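Local coordinates for DNA protection during starvation protein (PDB 1O9R) that oxidises and stores iron inside a hollow shell of twelve identical subunits, shielding DNA from oxidative damage without binding it, at residues Leu26-Asp31 and Thr91-Tyr96; Ser16-Ile21 and Val74-Thr79; Lys123-Ser128 and Ile139-Ser144; His106-Ile111 and Ala156-Lys161. All coordinates share one frame; numbering follows the deposited sequence.

Interaction 1: residues Leu26-Asp31 and Thr91-Tyr96; sequences LASVID and TKLKAY
Thr-91 and Asp-31 make the tightest part of this contact, a 2.6 Å hydrogen bond from Thr-91 OG1 to Asp-31 OD2. The two side chains cross at about a right angle, and OD2 accepts on its anti lone pair, the one turned away from OD1. With OG1 anti to its own backbone N (chi1 -178°), the threonine oxygen also takes the N-H of Leu-93 at 3.1 Å, an ST turn that folds the chain just where helix 84-90 has ended. Donating to the carboxylate and accepting from the backbone, this one hydroxyl ties turn and helix together. One helical turn back, Ser-28 OG receives Lys-92 N at 3.0 Å in a nearly straight bond (164°), while Ala-27 CB rests against Thr-91 N. Leu-93 slides past Asp-31 in the opposite direction, and its CD1 lies 3.8 Å from Ser-28 O. Toward Lys-94 direct contacts give way to two waters. One spans Asp-31 OD2 and Leu-93 O, a second spans Asp-31 OD1 and Lys-94 O, and the bent chain of exposed Lys-92 leads away from the helix. The loop 91-96 thus lies over helix 12-42 of the ferritin-like bundle. Ser-28 and Leu-93 also touch helix 103-130 through Met-120 and Glu-116, and Leu-84 of a second subunit packs on Asp-31 and Thr-91.

Interaction 2: residues Ser16-Ile21 and Val74-Thr79; sequences STVIGI and VQLGGT
Ile-19 and Leu-76 slide past each other in opposite directions where helix 48-75 ends in a Schellman motif beside helix 12-42 of the four-helix bundle. Their side chains come closest at the base of the leucine, where Ile-19 CG1 lies 4.1 Å from Leu-76 CB. Val-18, one residue earlier, meets the same leucine at its far end. The two chains cross at a slant, and Val-18 CG1, anti to its backbone N (chi1 170°), comes to 4.0 Å from Leu-76 CD1. Leu-76 is therefore touched at its base by one neighbour and at a terminal methyl by the other. Val-18 and Ile-19 meet it through apolar atoms, and Ile-19 carries its CD1 past the leucine to the turn itself. There Gly-77, at positive phi (95°), is the C-prime residue, with its N bonded to Val-74 O and Gly-78 N bonded to Val-73 O. Asn-8 and Asp-133 also pack on Leu-76, and Thr-79 OG1 bonds Tyr-101 OH of a second subunit. Gly-78 has no side chain to stand between the turn and the isoleucine, and Ile-19 CD1 settles against bare backbone, 3.7 Å from Gly-78 N and 3.8 Å from Gly-78 CA.

Interaction 3: residues Lys123-Ser128 and Ile139-Ser144; sequences KAIDDS and IFTAAS
Phe-140 reaches across to helix 103-130, where its CB, ring face and ring edge meet Ile-125, Ala-124 and Ser-128 in turn. The CB lies 3.7 Å from Ile-125 CG1, the two side chains sliding past each other in opposite directions. Chi1 (-78°) sets CG anti to the carbonyl carbon, and the ring begins beneath the methyl of Ala-124. That methyl sits over one face at its centre: Ala-124 CB stands 3.5 Å from the Phe-140 centroid and only 2° off the ring normal, a CH-pi contact in which all six ring carbons are nearly equidistant from it. At the rim, CD1 and CE1 meet Ser-128 OG, which lies near the ring plane and 3.4 Å from CE1. CZ, the far ring atom, packs against Ile-21 CG2 of helix 12-42. The serine hydroxyl donates to Ala-124 O one turn back, at 2.9 Å; Ser-128 N reaches the same oxygen from the opposite face of its plane. In this antiparallel hairpin of the ferritin-like bundle the axes of segments 123-128 and 139-144 approach to 8.6 Å, their N-to-C directions 165° apart. Ile-125 crosses Thr-141 at about a right angle, its CG2 lying 3.5 Å from Thr-141 OG1, whose hydrogen-bond partner is Ala-137 O. Ile-125 CD1 continues to Ser-144 CB at 3.8 Å, while Ser-144 OG bonds Thr-135 OG1 of a fourth subunit.

Interaction 4: residues His106-Ile111 and Ala156-Lys161; sequences HLDALI and AHVQEK
Leu-107 and Val-158 mark the nearest backbone approach, 7.8 Å between their CA atoms, and every close contact of helix 103-130 with the C-terminal segment 156-161 is between side-chain atoms. Segment 106-111 is regular helix, with Leu-110 N bonded to His-106 O and Ile-111 N to Leu-107 O, whereas 156-161 has become extended by Glu-160 (phi -131°, psi 158°). Leu-107 and Ile-111, one turn apart, both point their CB toward the other segment. Val-158 answers with its two methyls: CG1 lies 4.0 Å from Leu-107 CD1, and CG2 is 3.8 Å from Ile-111 CD1. The manner of approach differs, since Leu-107 and Val-158 slide past each other in opposite directions whereas Ile-111 and Val-158 meet tip to tip. A chi1 of -56° sets Val-158 CG1 anti to the carbonyl carbon, beside the backbone N. In the ferritin-like bundle this apolar patch joins the C-terminal tail to helix 103-130, and Leu-154 extends it by packing on both Leu-107 and Ile-111. His-157 crosses Leu-107 at about a right angle and offers its CB, 3.8 Å from Leu-107 CD1. Its ND1 bonds Phe-153 O, and its ring stacks edge-to-face with Phe-48 of a fifth subunit.

All four contacts are largely buried and tie together parts of one ferritin-like domain. The centres of interactions 1 and 3 lie nearer the centre of the chain, about 8 and 11 Å from it; those of interactions 2 and 4 lie about 17 and 19 Å out, on opposite sides. Interaction 1, despite its central place, is the polar and hydrated one, a loop lying over a helix; the other three are mainly apolar across their segments. Interactions 1 and 2 share helix 12-42, and interactions 3 and 4 share helix 103-130. Ile-21 connects interaction 2 to interaction 3 by packing on Ala-124 and Asp-127, while Tyr-96 connects interaction 1 to interaction 4 through a probable hydrogen bond to His-106.

Interaction 1: residues Leu26-Asp31 and Thr91-Tyr96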
loop_
_atom_site.group_PDB
_atom_site.type_symbol
_atom_site.label_atom_id
_atom_site.label_comp_id
_atom_site.label_asym_id
_atom_site.label_seq_id
_atom_site.Cartn_x
_atom_site.Cartn_y
_atom_site.Cartn_z
ATOM N N LEU A 26 -16.920 -0.478 -30.061
ATOM C CA LEU A 26 -16.189 -1.532 -29.357
ATOM C C LEU A 26 -15.247 -2.265 -30.286
ATOM O O LEU A 26 -14.133 -2.600 -29.915
ATOM C CB LEU A 26 -17.233 -2.496 -28.765
ATOM C CG LEU A 26 -16.668 -3.725 -28.019
ATOM C CD1 LEU A 26 -15.840 -3.240 -26.826
ATOM C CD2 LEU A 26 -17.813 -4.629 -27.564
ATOM N N ALA A 27 -15.712 -2.528 -31.516
ATOM C CA ALA A 27 -14.860 -3.334 -32.439
ATOM C C ALA A 27 -13.581 -2.566 -32.787
ATOM O O ALA A 27 -12.496 -3.183 -32.834
ATOM C CB ALA A 27 -15.638 -3.611 -33.751
ATOM N N SER A 28 -13.670 -1.276 -33.062
ATOM C CA SER A 28 -12.439 -0.523 -33.375
ATOM C C SER A 28 -11.563 -0.307 -32.170
ATOM O O SER A 28 -10.341 -0.205 -32.318
ATOM C CB SER A 28 -12.797 0.807 -34.045
ATOM O OG SER A 28 -13.266 0.580 -35.385
ATOM N N VAL A 29 -12.150 -0.208 -30.964
ATOM C CA VAL A 29 -11.326 -0.040 -29.741
ATOM C C VAL A 29 -10.618 -1.354 -29.454
ATOM O O VAL A 29 -9.410 -1.327 -29.106
ATOM C CB VAL A 29 -12.280 0.303 -28.568
ATOM C CG1 VAL A 29 -11.564 0.146 -27.206
ATOM C CG2 VAL A 29 -12.829 1.746 -28.694
ATOM N N ILE A 30 -11.268 -2.513 -29.605
ATOM C CA ILE A 30 -10.538 -3.772 -29.428
ATOM C C ILE A 30 -9.420 -3.903 -30.452
ATOM O O ILE A 30 -8.282 -4.330 -30.144
ATOM C CB ILE A 30 -11.474 -4.977 -29.501
ATOM C CG1 ILE A 30 -12.460 -4.954 -28.308
ATOM C CG2 ILE A 30 -10.735 -6.315 -29.548
ATOM C CD1 ILE A 30 -13.660 -5.903 -28.416
ATOM N N ASP A 31 -9.707 -3.603 -31.742
ATOM C CA ASP A 31 -8.624 -3.695 -32.761
ATOM C C ASP A 31 -7.494 -2.781 -32.356
ATOM O O ASP A 31 -6.313 -3.164 -32.417
ATOM C CB ASP A 31 -9.293 -3.344 -34.106
ATOM C CG ASP A 31 -8.363 -3.464 -35.297
ATOM O OD1 ASP A 31 -7.159 -3.744 -35.198
ATOM O OD2 ASP A 31 -8.816 -3.290 -36.442
ATOM N N THR A 91 -14.576 -3.718 -37.404
ATOM C CA THR A 91 -13.536 -2.695 -37.249
ATOM C C THR A 91 -13.451 -1.738 -38.425
ATOM O O THR A 91 -13.689 -2.182 -39.552
ATOM C CB THR A 91 -12.143 -3.313 -36.962
ATOM O OG1 THR A 91 -11.216 -2.254 -36.777
ATOM C CG2 THR A 91 -11.699 -4.209 -38.153
ATOM N N LYS A 92 -13.109 -0.483 -38.156
ATOM C CA LYS A 92 -12.893 0.506 -39.219
ATOM C C LYS A 92 -11.412 0.708 -39.481
ATOM O O LYS A 92 -11.057 1.527 -40.373
ATOM C CB LYS A 92 -13.525 1.869 -38.892
ATOM C CG LYS A 92 -15.042 1.816 -38.812
ATOM C CD LYS A 92 -15.743 0.912 -39.758
ATOM C CE LYS A 92 -15.674 1.044 -41.242
ATOM N NZ LYS A 92 -16.577 0.064 -41.940
ATOM N N LEU A 93 -10.519 -0.023 -38.781
ATOM C CA LEU A 93 -9.110 0.203 -38.960
ATOM C C LEU A 93 -8.503 -0.678 -40.046
ATOM O O LEU A 93 -8.890 -1.825 -40.179
ATOM C CB LEU A 93 -8.354 -0.104 -37.634
ATOM C CG LEU A 93 -8.961 0.654 -36.447
ATOM C CD1 LEU A 93 -8.027 0.334 -35.280
ATOM C CD2 LEU A 93 -9.005 2.162 -36.695
ATOM N N LYS A 94 -7.580 -0.073 -40.778
ATOM C CA LYS A 94 -6.877 -0.892 -41.773
ATOM C C LYS A 94 -5.888 -1.807 -41.035
ATOM O O LYS A 94 -5.323 -1.423 -39.997
ATOM C CB LYS A 94 -6.011 0.040 -42.619
ATOM C CG LYS A 94 -5.707 1.443 -42.338
ATOM C CD LYS A 94 -5.450 2.018 -40.954
ATOM C CE LYS A 94 -6.708 2.595 -40.350
ATOM N NZ LYS A 94 -6.921 2.552 -38.913
ATOM N N ALA A 95 -5.672 -2.987 -41.601
ATOM C CA ALA A 95 -4.711 -3.926 -41.028
ATOM C C ALA A 95 -3.370 -3.276 -40.749
ATOM O O ALA A 95 -2.747 -2.512 -41.503
ATOM C CB ALA A 95 -4.488 -5.067 -42.056
ATOM N N TYR A 96 -2.872 -3.603 -39.519
ATOM C CA TYR A 96 -1.602 -3.017 -39.101
ATOM C C TYR A 96 -0.456 -3.756 -39.775
ATOM O O TYR A 96 -0.408 -4.991 -39.829
ATOM C CB TYR A 96 -1.495 -3.175 -37.535
ATOM C CG TYR A 96 -0.412 -2.296 -36.965
ATOM C CD1 TYR A 96 -0.646 -0.936 -36.675
ATOM C CD2 TYR A 96 0.867 -2.797 -36.740
ATOM C CE1 TYR A 96 0.323 -0.101 -36.171
ATOM C CE2 TYR A 96 1.855 -1.942 -36.244
ATOM C CZ TYR A 96 1.601 -0.619 -35.951
ATOM O OH TYR A 96 2.546 0.241 -35.461
HETATM O O HOH W 1 -7.549 -3.942 -38.766
HETATM O O HOH W 2 -5.627 -2.255 -37.171
#

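Interaction 2: residues Ser16-Ile21 and Val74-Thr79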
loop_
_atom_site.group_PDB
_atom_site.type_symbol
_atom_site.label_atom_id
_atom_site.label_comp_id
_atom_site.label_asym_id
_atom_site.label_seq_id
_atom_site.Cartn_x
_atom_site.Cartn_y
_atom_site.Cartn_z
ATOM N N SER A 16 -31.946 1.010 -29.048
ATOM C CA SER A 16 -31.436 0.354 -30.269
ATOM C C SER A 16 -30.373 1.187 -30.952
ATOM O O SER A 16 -29.311 0.672 -31.419
ATOM C CB SER A 16 -32.685 0.198 -31.186
ATOM O OG SER A 16 -32.331 -0.479 -32.402
ATOM N N THR A 17 -30.593 2.493 -31.083
ATOM C CA THR A 17 -29.606 3.356 -31.728
ATOM C C THR A 17 -28.246 3.285 -31.005
ATOM O O THR A 17 -27.175 3.177 -31.601
ATOM C CB THR A 17 -30.049 4.822 -31.755
ATOM O OG1 THR A 17 -31.289 4.864 -32.559
ATOM C CG2 THR A 17 -29.083 5.843 -32.313
ATOM N N VAL A 18 -28.369 3.439 -29.679
ATOM C CA VAL A 18 -27.079 3.556 -28.947
ATOM C C VAL A 18 -26.399 2.201 -28.897
ATOM O O VAL A 18 -25.140 2.152 -28.920
ATOM C CB VAL A 18 -27.290 4.156 -27.580
ATOM C CG1 VAL A 18 -26.066 4.077 -26.710
ATOM C CG2 VAL A 18 -27.731 5.630 -27.746
ATOM N N ILE A 19 -27.084 1.051 -28.777
ATOM C CA ILE A 19 -26.402 -0.244 -28.871
ATOM C C ILE A 19 -25.595 -0.318 -30.148
ATOM O O ILE A 19 -24.456 -0.800 -30.154
ATOM C CB ILE A 19 -27.466 -1.378 -28.772
ATOM C CG1 ILE A 19 -27.930 -1.438 -27.289
ATOM C CG2 ILE A 19 -26.885 -2.705 -29.267
ATOM C CD1 ILE A 19 -29.177 -2.331 -27.181
ATOM N N GLY A 20 -26.140 0.146 -31.306
ATOM C CA GLY A 20 -25.370 0.112 -32.546
ATOM C C GLY A 20 -24.093 0.938 -32.508
ATOM O O GLY A 20 -23.036 0.513 -32.945
ATOM N N ILE A 21 -24.205 2.142 -31.911
ATOM C CA ILE A 21 -23.046 3.024 -31.758
ATOM C C ILE A 21 -21.991 2.344 -30.855
ATOM O O ILE A 21 -20.800 2.416 -31.180
ATOM C CB ILE A 21 -23.487 4.363 -31.163
ATOM C CG1 ILE A 21 -24.439 5.115 -32.138
ATOM C CG2 ILE A 21 -22.301 5.262 -30.859
ATOM C CD1 ILE A 21 -25.125 6.258 -31.379
ATOM N N VAL A 74 -24.868 -4.146 -22.768
ATOM C CA VAL A 74 -25.676 -5.134 -22.048
ATOM C C VAL A 74 -26.639 -4.498 -21.077
ATOM O O VAL A 74 -27.750 -5.007 -20.870
ATOM C CB VAL A 74 -24.751 -6.180 -21.368
ATOM C CG1 VAL A 74 -23.936 -6.868 -22.512
ATOM C CG2 VAL A 74 -23.688 -5.755 -20.423
ATOM N N GLN A 75 -26.228 -3.392 -20.457
ATOM C CA GLN A 75 -27.122 -2.653 -19.580
ATOM C C GLN A 75 -28.391 -2.259 -20.341
ATOM O O GLN A 75 -29.444 -2.190 -19.694
ATOM C CB GLN A 75 -26.451 -1.371 -19.062
ATOM C CG GLN A 75 -25.384 -1.695 -17.997
ATOM C CD GLN A 75 -24.432 -0.542 -17.830
ATOM O OE1 GLN A 75 -24.779 0.619 -17.919
ATOM N NE2 GLN A 75 -23.131 -0.852 -17.658
ATOM N N LEU A 76 -28.274 -1.930 -21.604
ATOM C CA LEU A 76 -29.430 -1.503 -22.419
ATOM C C LEU A 76 -30.153 -2.708 -22.971
ATOM O O LEU A 76 -31.060 -2.416 -23.802
ATOM C CB LEU A 76 -28.961 -0.486 -23.434
ATOM C CG LEU A 76 -28.341 0.793 -22.856
ATOM C CD1 LEU A 76 -27.902 1.688 -24.010
ATOM C CD2 LEU A 76 -29.319 1.503 -21.926
ATOM N N GLY A 77 -29.837 -3.936 -22.627
ATOM C CA GLY A 77 -30.603 -5.096 -23.103
ATOM C C GLY A 77 -29.978 -5.701 -24.345
ATOM O O GLY A 77 -30.622 -6.600 -24.917
ATOM N N GLY A 78 -28.859 -5.222 -24.843
ATOM C CA GLY A 78 -28.220 -5.774 -26.043
ATOM C C GLY A 78 -27.227 -6.884 -25.692
ATOM O O GLY A 78 -27.040 -7.311 -24.557
ATOM N N THR A 79 -26.559 -7.285 -26.760
ATOM C CA THR A 79 -25.479 -8.285 -26.715
ATOM C C THR A 79 -24.182 -7.599 -27.103
ATOM O O THR A 79 -24.035 -7.027 -28.184
ATOM C CB THR A 79 -25.789 -9.417 -27.711
ATOM O OG1 THR A 79 -27.038 -10.013 -27.318
ATOM C CG2 THR A 79 -24.683 -10.466 -27.659
#

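Interaction 3: residues Lys123-Ser128 and Ile139-Ser144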
loop_
_atom_site.group_PDB
_atom_site.type_symbol
_atom_site.label_atom_id
_atom_site.label_comp_id
_atom_site.label_asym_id
_atom_site.label_seq_id
_atom_site.Cartn_x
_atom_site.Cartn_y
_atom_site.Cartn_z
ATOM N N LYS A 123 -17.460 11.608 -32.404
ATOM C CA LYS A 123 -18.801 11.613 -33.027
ATOM C C LYS A 123 -19.790 10.804 -32.201
ATOM O O LYS A 123 -20.971 11.153 -32.105
ATOM C CB LYS A 123 -18.644 10.996 -34.446
ATOM C CG LYS A 123 -20.017 10.991 -35.171
ATOM C CD LYS A 123 -19.760 10.638 -36.644
ATOM C CE LYS A 123 -21.092 10.781 -37.392
ATOM N NZ LYS A 123 -22.024 9.659 -37.121
ATOM N N ALA A 124 -19.347 9.695 -31.564
ATOM C CA ALA A 124 -20.225 8.888 -30.738
ATOM C C ALA A 124 -20.789 9.687 -29.579
ATOM O O ALA A 124 -21.942 9.390 -29.202
ATOM C CB ALA A 124 -19.506 7.615 -30.236
ATOM N N ILE A 125 -19.996 10.624 -29.013
ATOM C CA ILE A 125 -20.591 11.425 -27.926
ATOM C C ILE A 125 -21.825 12.189 -28.483
ATOM O O ILE A 125 -22.866 12.124 -27.807
ATOM C CB ILE A 125 -19.586 12.488 -27.508
ATOM C CG1 ILE A 125 -18.279 11.879 -26.961
ATOM C CG2 ILE A 125 -20.198 13.464 -26.493
ATOM C CD1 ILE A 125 -17.201 12.950 -26.762
ATOM N N ASP A 126 -21.600 12.800 -29.622
ATOM C CA ASP A 126 -22.768 13.621 -30.121
ATOM C C ASP A 126 -23.895 12.719 -30.582
ATOM O O ASP A 126 -25.076 13.055 -30.299
ATOM C CB ASP A 126 -22.265 14.456 -31.298
ATOM C CG ASP A 126 -21.213 15.480 -30.980
ATOM O OD1 ASP A 126 -20.943 15.799 -29.791
ATOM O OD2 ASP A 126 -20.571 16.013 -31.908
ATOM N N ASP A 127 -23.630 11.603 -31.218
ATOM C CA ASP A 127 -24.764 10.740 -31.639
ATOM C C ASP A 127 -25.533 10.210 -30.437
ATOM O O ASP A 127 -26.748 9.961 -30.506
ATOM C CB ASP A 127 -24.337 9.618 -32.547
ATOM C CG ASP A 127 -23.817 10.110 -33.896
ATOM O OD1 ASP A 127 -23.042 9.470 -34.605
ATOM O OD2 ASP A 127 -24.199 11.263 -34.257
ATOM N N SER A 128 -24.796 9.847 -29.360
ATOM C CA SER A 128 -25.469 9.353 -28.173
ATOM C C SER A 128 -26.288 10.437 -27.484
ATOM O O SER A 128 -27.410 10.089 -27.014
ATOM C CB SER A 128 -24.424 8.849 -27.132
ATOM O OG SER A 128 -23.701 7.779 -27.634
ATOM N N ILE A 139 -19.905 8.054 -21.091
ATOM C CA ILE A 139 -18.945 6.937 -21.257
ATOM C C ILE A 139 -18.044 7.281 -22.432
ATOM O O ILE A 139 -16.801 7.087 -22.389
ATOM C CB ILE A 139 -19.701 5.616 -21.471
ATOM C CG1 ILE A 139 -20.267 5.161 -20.119
ATOM C CG2 ILE A 139 -18.775 4.535 -22.074
ATOM C CD1 ILE A 139 -21.320 4.052 -20.267
ATOM N N PHE A 140 -18.649 7.784 -23.545
ATOM C CA PHE A 140 -17.809 8.095 -24.705
ATOM C C PHE A 140 -16.980 9.351 -24.434
ATOM O O PHE A 140 -15.855 9.475 -24.960
ATOM C CB PHE A 140 -18.686 8.328 -25.963
ATOM C CG PHE A 140 -19.171 7.053 -26.590
ATOM C CD1 PHE A 140 -20.553 6.874 -26.747
ATOM C CD2 PHE A 140 -18.290 6.093 -27.059
ATOM C CE1 PHE A 140 -21.019 5.730 -27.366
ATOM C CE2 PHE A 140 -18.786 4.963 -27.657
ATOM C CZ PHE A 140 -20.158 4.774 -27.832
ATOM N N THR A 141 -17.446 10.317 -23.612
ATOM C CA THR A 141 -16.685 11.487 -23.291
ATOM C C THR A 141 -15.436 11.142 -22.490
ATOM O O THR A 141 -14.351 11.672 -22.731
ATOM C CB THR A 141 -17.546 12.504 -22.571
ATOM O OG1 THR A 141 -18.656 12.871 -23.399
ATOM C CG2 THR A 141 -16.756 13.792 -22.314
ATOM N N ALA A 142 -15.613 10.243 -21.528
ATOM C CA ALA A 142 -14.406 9.820 -20.748
ATOM C C ALA A 142 -13.416 9.149 -21.683
ATOM O O ALA A 142 -12.200 9.380 -21.548
ATOM C CB ALA A 142 -14.857 8.874 -19.627
ATOM N N ALA A 143 -13.913 8.322 -22.606
ATOM C CA ALA A 143 -13.004 7.657 -23.549
ATOM C C ALA A 143 -12.304 8.670 -24.414
ATOM O O ALA A 143 -11.122 8.583 -24.765
ATOM C CB ALA A 143 -13.743 6.596 -24.392
ATOM N N SER A 144 -13.046 9.703 -24.895
ATOM C CA SER A 144 -12.505 10.733 -25.744
ATOM C C SER A 144 -11.378 11.481 -25.057
ATOM O O SER A 144 -10.376 11.802 -25.696
ATOM C CB SER A 144 -13.673 11.742 -26.037
ATOM O OG SER A 144 -13.227 12.807 -26.843
#

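Interaction 4: residues His106-Ile111 and Ala156-Lys161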
loop_
_atom_site.group_PDB
_atom_site.type_symbol
_atom_site.label_atom_id
_atom_site.label_comp_id
_atom_site.label_asym_id
_atom_site.label_seq_id
_atom_site.Cartn_x
_atom_site.Cartn_y
_atom_site.Cartn_z
ATOM N N HIS A 106 6.251 2.968 -36.709
ATOM C CA HIS A 106 5.140 2.558 -35.833
ATOM C C HIS A 106 4.411 3.773 -35.342
ATOM O O HIS A 106 3.188 3.660 -35.279
ATOM C CB HIS A 106 5.762 1.809 -34.609
ATOM C CG HIS A 106 6.044 0.357 -34.865
ATOM N ND1 HIS A 106 5.107 -0.635 -35.063
ATOM C CD2 HIS A 106 7.259 -0.266 -35.011
ATOM C CE1 HIS A 106 5.687 -1.806 -35.299
ATOM N NE2 HIS A 106 6.996 -1.582 -35.287
ATOM N N LEU A 107 5.115 4.854 -34.954
ATOM C CA LEU A 107 4.384 6.050 -34.533
ATOM C C LEU A 107 3.440 6.546 -35.631
ATOM O O LEU A 107 2.308 6.882 -35.305
ATOM C CB LEU A 107 5.360 7.171 -34.169
ATOM C CG LEU A 107 6.165 6.919 -32.866
ATOM C CD1 LEU A 107 7.293 7.927 -32.710
ATOM C CD2 LEU A 107 5.192 7.003 -31.676
ATOM N N ASP A 108 3.897 6.550 -36.912
ATOM C CA ASP A 108 2.924 7.053 -37.917
ATOM C C ASP A 108 1.749 6.121 -38.063
ATOM O O ASP A 108 0.619 6.607 -38.235
ATOM C CB ASP A 108 3.698 7.130 -39.276
ATOM C CG ASP A 108 4.621 8.315 -39.362
ATOM O OD1 ASP A 108 5.571 8.202 -40.205
ATOM O OD2 ASP A 108 4.456 9.344 -38.680
ATOM N N ALA A 109 1.931 4.807 -37.997
ATOM C CA ALA A 109 0.866 3.829 -38.122
ATOM C C ALA A 109 -0.135 3.916 -36.930
ATOM O O ALA A 109 -1.353 3.837 -37.097
ATOM C CB ALA A 109 1.433 2.414 -38.314
ATOM N N LEU A 110 0.480 4.128 -35.760
ATOM C CA LEU A 110 -0.361 4.292 -34.565
ATOM C C LEU A 110 -1.136 5.607 -34.622
ATOM O O LEU A 110 -2.311 5.632 -34.246
ATOM C CB LEU A 110 0.551 4.284 -33.312
ATOM C CG LEU A 110 1.141 2.922 -32.965
ATOM C CD1 LEU A 110 2.304 3.114 -32.015
ATOM C CD2 LEU A 110 0.068 1.997 -32.380
ATOM N N ILE A 111 -0.491 6.676 -35.050
ATOM C CA ILE A 111 -1.180 7.988 -35.127
ATOM C C ILE A 111 -2.389 7.899 -36.054
ATOM O O ILE A 111 -3.453 8.403 -35.765
ATOM C CB ILE A 111 -0.215 9.071 -35.580
ATOM C CG1 ILE A 111 0.761 9.404 -34.424
ATOM C CG2 ILE A 111 -0.944 10.350 -36.045
ATOM C CD1 ILE A 111 2.030 10.125 -34.847
ATOM N N ALA A 156 3.135 14.223 -30.489
ATOM C CA ALA A 156 4.178 15.054 -29.956
ATOM C C ALA A 156 5.587 14.452 -30.117
ATOM O O ALA A 156 6.547 15.222 -30.081
ATOM C CB ALA A 156 3.972 15.418 -28.491
ATOM N N HIS A 157 5.665 13.182 -30.452
ATOM C CA HIS A 157 6.966 12.570 -30.730
ATOM C C HIS A 157 7.390 12.858 -32.170
ATOM O O HIS A 157 8.597 12.704 -32.416
ATOM C CB HIS A 157 6.887 11.046 -30.569
ATOM C CG HIS A 157 6.903 10.546 -29.161
ATOM N ND1 HIS A 157 5.773 10.419 -28.362
ATOM C CD2 HIS A 157 7.957 10.138 -28.394
ATOM C CE1 HIS A 157 6.162 9.991 -27.160
ATOM N NE2 HIS A 157 7.475 9.791 -27.146
ATOM N N VAL A 158 6.498 13.283 -33.041
ATOM C CA VAL A 158 6.890 13.446 -34.456
ATOM C C VAL A 158 6.653 14.887 -34.896
ATOM O O VAL A 158 7.218 15.237 -35.954
ATOM C CB VAL A 158 6.125 12.510 -35.408
ATOM C CG1 VAL A 158 6.289 11.040 -34.993
ATOM C CG2 VAL A 158 4.612 12.800 -35.516
ATOM N N GLN A 159 6.008 15.726 -34.086
ATOM C CA GLN A 159 5.744 17.103 -34.519
ATOM C C GLN A 159 7.016 17.942 -34.594
ATOM O O GLN A 159 7.007 18.917 -35.359
ATOM C CB GLN A 159 4.703 17.791 -33.627
ATOM C CG GLN A 159 3.301 17.249 -33.913
ATOM C CD GLN A 159 2.343 17.496 -32.781
ATOM O OE1 GLN A 159 2.767 17.512 -31.624
ATOM N NE2 GLN A 159 1.073 17.697 -33.099
ATOM N N GLU A 160 8.025 17.578 -33.828
ATOM C CA GLU A 160 9.350 18.206 -33.991
ATOM C C GLU A 160 10.326 17.041 -34.049
ATOM O O GLU A 160 10.069 15.886 -33.636
ATOM C CB GLU A 160 9.709 19.204 -32.901
ATOM C CG GLU A 160 8.884 20.420 -32.780
ATOM C CD GLU A 160 9.169 21.488 -33.817
ATOM O OE1 GLU A 160 10.104 21.358 -34.615
ATOM O OE2 GLU A 160 8.389 22.427 -33.831
ATOM N N LYS A 161 11.519 17.266 -34.644
ATOM C CA LYS A 161 12.501 16.223 -34.858
ATOM C C LYS A 161 13.719 16.369 -33.948
ATOM O O LYS A 161 14.709 15.637 -34.018
ATOM C CB LYS A 161 13.031 16.378 -36.319
ATOM C CG LYS A 161 11.821 16.232 -37.285
ATOM C CD LYS A 161 12.323 16.068 -38.727
ATOM C CE LYS A 161 11.172 16.057 -39.711
ATOM N NZ LYS A 161 10.354 14.816 -39.570
#